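Alcohol dehydrogenase (Thermus thermophilus, PDB 2EIH) probably acts as a zinc-containing, NAD(P)-dependent oxidoreductase that interconverts alcohols and carbonyl compounds. Local coordinates at residues A154-V158 with V159-G163; P221-P224 with K225-R229. All coordinates share one frame; numbering follows the deposited sequence.

Contact 1. Residues A154-V158 with V159-G163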
loop_
_atom_site.group_PDB
_atom_site.type_symbol
_atom_site.label_atom_id
_atom_site.label_comp_id
_atom_site.label_asym_id
_atom_site.label_seq_id
_atom_site.Cartn_x
_atom_site.Cartn_y
_atom_site.Cartn_z
ATOM N N ALA A 154 4.182 -17.996 8.656
ATOM C CA ALA A 154 5.373 -17.544 7.957
ATOM C C ALA A 154 4.994 -16.609 6.810
ATOM O O ALA A 154 5.728 -15.675 6.487
ATOM C CB ALA A 154 6.139 -18.743 7.411
ATOM N N TRP A 155 3.848 -16.862 6.197
ATOM C CA TRP A 155 3.414 -16.053 5.069
ATOM C C TRP A 155 3.030 -14.632 5.472
ATOM O O TRP A 155 3.414 -13.673 4.801
ATOM C CB TRP A 155 2.255 -16.746 4.354
ATOM C CG TRP A 155 1.771 -16.000 3.150
ATOM C CD1 TRP A 155 1.041 -14.849 3.137
ATOM C CD2 TRP A 155 1.962 -16.372 1.780
ATOM N NE1 TRP A 155 0.753 -14.490 1.846
ATOM C CE2 TRP A 155 1.301 -15.411 0.990
ATOM C CE3 TRP A 155 2.610 -17.438 1.142
ATOM C CZ2 TRP A 155 1.282 -15.466 -0.410
ATOM C CZ3 TRP A 155 2.594 -17.500 -0.242
ATOM C CH2 TRP A 155 1.922 -16.521 -1.008
ATOM N N GLN A 156 2.280 -14.493 6.562
ATOM C CA GLN A 156 1.893 -13.165 7.017
ATOM C C GLN A 156 3.136 -12.375 7.388
ATOM O O GLN A 156 3.220 -11.189 7.095
ATOM C CB GLN A 156 0.950 -13.223 8.226
ATOM C CG GLN A 156 0.436 -11.837 8.636
ATOM C CD GLN A 156 -0.710 -11.864 9.634
ATOM O OE1 GLN A 156 -0.499 -11.699 10.833
ATOM N NE2 GLN A 156 -1.929 -12.085 9.142
ATOM N N MET A 157 4.102 -13.034 8.021
ATOM C CA MET A 157 5.331 -12.362 8.420
ATOM C C MET A 157 6.162 -11.912 7.214
ATOM O O MET A 157 6.550 -10.746 7.122
ATOM C CB MET A 157 6.175 -13.271 9.322
ATOM C CG MET A 157 5.532 -13.583 10.666
ATOM S SD MET A 157 6.637 -14.567 11.735
ATOM C CE MET A 157 6.467 -16.097 10.979
ATOM N N VAL A 158 6.408 -12.829 6.280
ATOM C CA VAL A 158 7.200 -12.551 5.079
ATOM C C VAL A 158 6.495 -11.646 4.063
ATOM O O VAL A 158 6.993 -10.580 3.710
ATOM C CB VAL A 158 7.596 -13.892 4.392
ATOM C CG1 VAL A 158 8.359 -13.637 3.096
ATOM C CG2 VAL A 158 8.448 -14.720 5.349
ATOM N N VAL A 159 5.326 -12.078 3.609
ATOM C CA VAL A 159 4.563 -11.334 2.617
ATOM C C VAL A 159 3.868 -10.046 3.115
ATOM O O VAL A 159 4.187 -8.955 2.649
ATOM C CB VAL A 159 3.540 -12.283 1.947
ATOM C CG1 VAL A 159 2.793 -11.569 0.841
ATOM C CG2 VAL A 159 4.268 -13.496 1.391
ATOM N N ASP A 160 2.936 -10.165 4.057
ATOM C CA ASP A 160 2.212 -8.999 4.572
ATOM C C ASP A 160 3.009 -8.088 5.524
ATOM O O ASP A 160 3.124 -6.891 5.289
ATOM C CB ASP A 160 0.905 -9.460 5.241
ATOM C CG ASP A 160 0.035 -10.314 4.311
ATOM O OD1 ASP A 160 -0.250 -9.863 3.176
ATOM O OD2 ASP A 160 -0.376 -11.426 4.711
ATOM N N LYS A 161 3.557 -8.648 6.592
ATOM C CA LYS A 161 4.327 -7.873 7.565
ATOM C C LYS A 161 5.646 -7.308 7.044
ATOM O O LYS A 161 5.856 -6.101 7.067
ATOM C CB LYS A 161 4.618 -8.732 8.798
ATOM C CG LYS A 161 3.797 -8.389 10.020
ATOM C CD LYS A 161 2.301 -8.428 9.795
ATOM C CE LYS A 161 1.625 -8.138 11.120
ATOM N NZ LYS A 161 0.166 -7.918 11.055
ATOM N N LEU A 162 6.538 -8.175 6.582
ATOM C CA LEU A 162 7.835 -7.730 6.095
ATOM C C LEU A 162 7.831 -7.207 4.661
ATOM O O LEU A 162 8.762 -6.507 4.250
ATOM C CB LEU A 162 8.849 -8.870 6.204
ATOM C CG LEU A 162 9.129 -9.401 7.609
ATOM C CD1 LEU A 162 9.732 -10.788 7.502
ATOM C CD2 LEU A 162 10.044 -8.450 8.368
ATOM N N GLY A 163 6.797 -7.548 3.896
ATOM C CA GLY A 163 6.740 -7.108 2.512
ATOM C C GLY A 163 8.007 -7.486 1.752
ATOM O O GLY A 163 8.516 -6.703 0.944
HETATM O O HOH W 1 -0.622 -11.551 0.752
#

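Contact 2. Residues P221-P224 with K225-R229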
loop_
_atom_site.group_PDB
_atom_site.type_symbol
_atom_site.label_atom_id
_atom_site.label_comp_id
_atom_site.label_asym_id
_atom_site.label_seq_id
_atom_site.Cartn_x
_atom_site.Cartn_y
_atom_site.Cartn_z
ATOM N N PRO A 221 29.402 -15.611 20.366
ATOM C CA PRO A 221 28.964 -14.321 20.910
ATOM C C PRO A 221 28.990 -13.145 19.932
ATOM O O PRO A 221 28.576 -12.036 20.281
ATOM C CB PRO A 221 29.913 -14.112 22.085
ATOM C CG PRO A 221 31.180 -14.730 21.589
ATOM C CD PRO A 221 30.677 -16.026 20.980
ATOM N N ASP A 222 29.465 -13.384 18.711
ATOM C CA ASP A 222 29.555 -12.328 17.704
ATOM C C ASP A 222 28.924 -12.697 16.367
ATOM O O ASP A 222 29.345 -12.196 15.325
ATOM C CB ASP A 222 31.022 -11.948 17.475
ATOM C CG ASP A 222 31.600 -11.128 18.615
ATOM O OD1 ASP A 222 31.130 -9.987 18.819
ATOM O OD2 ASP A 222 32.520 -11.624 19.308
ATOM N N TRP A 223 27.913 -13.560 16.395
ATOM C CA TRP A 223 27.248 -13.972 15.167
ATOM C C TRP A 223 26.569 -12.805 14.438
ATOM O O TRP A 223 26.485 -12.799 13.207
ATOM C CB TRP A 223 26.235 -15.089 15.447
ATOM C CG TRP A 223 25.074 -14.690 16.296
ATOM C CD1 TRP A 223 24.984 -14.752 17.663
ATOM C CD2 TRP A 223 23.833 -14.160 15.838
ATOM N NE1 TRP A 223 23.762 -14.294 18.078
ATOM C CE2 TRP A 223 23.035 -13.920 16.978
ATOM C CE3 TRP A 223 23.314 -13.859 14.573
ATOM C CZ2 TRP A 223 21.738 -13.391 16.887
ATOM C CZ3 TRP A 223 22.032 -13.337 14.484
ATOM C CH2 TRP A 223 21.260 -13.106 15.632
ATOM N N PRO A 224 26.081 -11.797 15.184
ATOM C CA PRO A 224 25.435 -10.671 14.507
ATOM C C PRO A 224 26.404 -10.025 13.522
ATOM O O PRO A 224 25.999 -9.502 12.488
ATOM C CB PRO A 224 25.078 -9.736 15.661
ATOM C CG PRO A 224 24.858 -10.683 16.802
ATOM C CD PRO A 224 26.017 -11.626 16.647
ATOM N N LYS A 225 27.688 -10.083 13.859
ATOM C CA LYS A 225 28.744 -9.507 13.042
ATOM C C LYS A 225 28.897 -10.240 11.726
ATOM O O LYS A 225 29.283 -9.648 10.716
ATOM C CB LYS A 225 30.069 -9.539 13.801
ATOM C CG LYS A 225 30.089 -8.638 15.027
ATOM C CD LYS A 225 31.360 -8.822 15.844
ATOM C CE LYS A 225 31.463 -7.776 16.947
ATOM N NZ LYS A 225 31.533 -6.383 16.402
ATOM N N GLU A 226 28.602 -11.535 11.733
ATOM C CA GLU A 226 28.707 -12.310 10.509
ATOM C C GLU A 226 27.585 -11.948 9.547
ATOM O O GLU A 226 27.792 -11.881 8.333
ATOM C CB GLU A 226 28.700 -13.811 10.813
ATOM C CG GLU A 226 30.097 -14.380 10.924
ATOM C CD GLU A 226 30.906 -14.146 9.656
ATOM O OE1 GLU A 226 30.564 -14.740 8.611
ATOM O OE2 GLU A 226 31.872 -13.355 9.697
ATOM N N VAL A 227 26.398 -11.702 10.086
ATOM C CA VAL A 227 25.275 -11.335 9.242
ATOM C C VAL A 227 25.609 -10.004 8.574
ATOM O O VAL A 227 25.392 -9.832 7.381
ATOM C CB VAL A 227 23.974 -11.218 10.066
ATOM C CG1 VAL A 227 22.804 -10.884 9.162
ATOM C CG2 VAL A 227 23.712 -12.527 10.795
ATOM N N ARG A 228 26.155 -9.069 9.342
ATOM C CA ARG A 228 26.527 -7.773 8.796
ATOM C C ARG A 228 27.556 -7.975 7.684
ATOM O O ARG A 228 27.422 -7.430 6.587
ATOM C CB ARG A 228 27.135 -6.893 9.889
ATOM C CG ARG A 228 26.283 -6.754 11.143
ATOM C CD ARG A 228 25.132 -5.785 10.954
ATOM N NE ARG A 228 25.600 -4.422 10.727
ATOM C CZ ARG A 228 24.822 -3.345 10.799
ATOM N NH1 ARG A 228 25.333 -2.141 10.578
ATOM N NH2 ARG A 228 23.535 -3.467 11.108
ATOM N N ARG A 229 28.585 -8.768 7.974
ATOM C CA ARG A 229 29.650 -9.054 7.009
ATOM C C ARG A 229 29.093 -9.709 5.746
ATOM O O ARG A 229 29.585 -9.477 4.641
ATOM C CB ARG A 229 30.694 -9.985 7.643
ATOM C CG ARG A 229 31.964 -10.187 6.817
ATOM C CD ARG A 229 32.831 -11.306 7.392
ATOM N NE ARG A 229 32.383 -12.629 6.954
ATOM C CZ ARG A 229 32.410 -13.032 5.686
ATOM N NH1 ARG A 229 32.866 -12.216 4.737
ATOM N NH2 ARG A 229 31.980 -14.244 5.364
#

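Contact 1. Residues A154-V158 with V159-G163
Trp-155 lays one face of its indole under the branched side chain of Val-159, one turn further along helix 148-161. This is an i to i+4 CH-pi contact: the methyl CG2 of Val-159 sits 3.6 Å from the centroid of the five-membered ring of Trp-155, only 11° off the ring normal. The indole reaches that place because CG of Trp-155 is anti to the backbone N (chi1 -178°), which carries the ring forward along the helix. A beta-branched valine suits the site, since its branch at CB sets one methyl, CG2, over the centre of the ring while CG1 stays by NE1; Ile-186 of helix 180-189 and Phe-303 of helix 297-306 also touch the indole, and Arg-165 of a second subunit packs on both residues.

Toward its C-terminal end the helix widens into pi-type turns. Val-159 N makes an ordinary i to i+4 bond to Trp-155 O; Lys-161 N and Leu-162 N instead reach back five residues, to Gln-156 O and Met-157 O. Gly-163 is the first residue to leave helical phi/psi, with positive phi (54°), a conformation glycine adopts at little cost.

On the polar side, the extended chain of Gln-156 and the aliphatic part of Lys-161 run alongside each other, CG of Gln-156 lying 4.1 Å from CD of Lys-161. Asp-160 is shared between two duties: OD2 forms a salt bridge with Arg-296, while OD1 accepts a hydrogen bond from a water 3.0 Å away. That water lies in the indole plane, at the ring edge, and accepts a weak hydrogen bond from NE1 of Trp-155, 3.4 Å from the water oxygen.

Contact 2. Residues P221-P224 with K225-R229
Asp-222 and Lys-225 run side by side at the start of helix 223-230, in the Rossmann-type part of the chain. Their contact is mainly with the lysine's aliphatic portion: CD of Lys-225 lies 3.5 Å from CB of Asp-222. The charged ends stay beyond salt-bridge range, with OD1 of Asp-222 4.4 Å from NZ of Lys-225, because the lysine chain bends at its last torsion (chi4 -62°). With an alanine here instead of Asp-222, the Lys-225 methylenes would probably lose the carboxylate they lie along, and its ammonium group this nearby opposite charge. Further along the helix a second charge pair does close: NE of Arg-229 meets OE2 of Glu-226 at 2.9 Å in a salt bridge, on the syn side of the carboxylate and within the guanidinium plane.

The backbone bonds are those of a first helical turn. Lys-225 N donates to Asp-222 O, and Glu-226 N to Trp-223 O at 2.9 Å, both i to i+3. The i to i+4 pattern follows, weakly from Val-227 N to Trp-223 O, then from Arg-228 N to Pro-224 O at 3.2 Å. Proline fits this opening turn, where its missing N-H costs the helix no bond.

The apolar contacts lie on the buried side. CG2 of Val-227 approaches the edge of the Trp-223 indole, 4.0 Å from CE3, while CD of Pro-224 rests over one ring face near its rim. Trp-223 and Val-227 both pack on Val-216 of strand 214-217, an outermost strand of the parallel sheet, and Val-227 also touches Ala-254 of helix 248-254.

How the contacts relate
Both contacts are local, contact 1 at the C-terminal end of helix 148-161 and contact 2 at the N-terminal start of helix 223-230; their centres are 24 Å apart and their nearest atoms about 13 Å, so they do not touch. Both pack against the six-stranded parallel sheet at different strands: 154-163 reaches Val-240 of strand 236-241 in its interior, whereas 221-229 covers Val-216 of strand 214-217 at its margin. Contact 1 is also the one touched by other subunits. It lies nearer the zinc site, with the side chain of Gln-156 about 12 Å from that of the zinc ligand Cys-107, while contact 2 is away from the metal ligands.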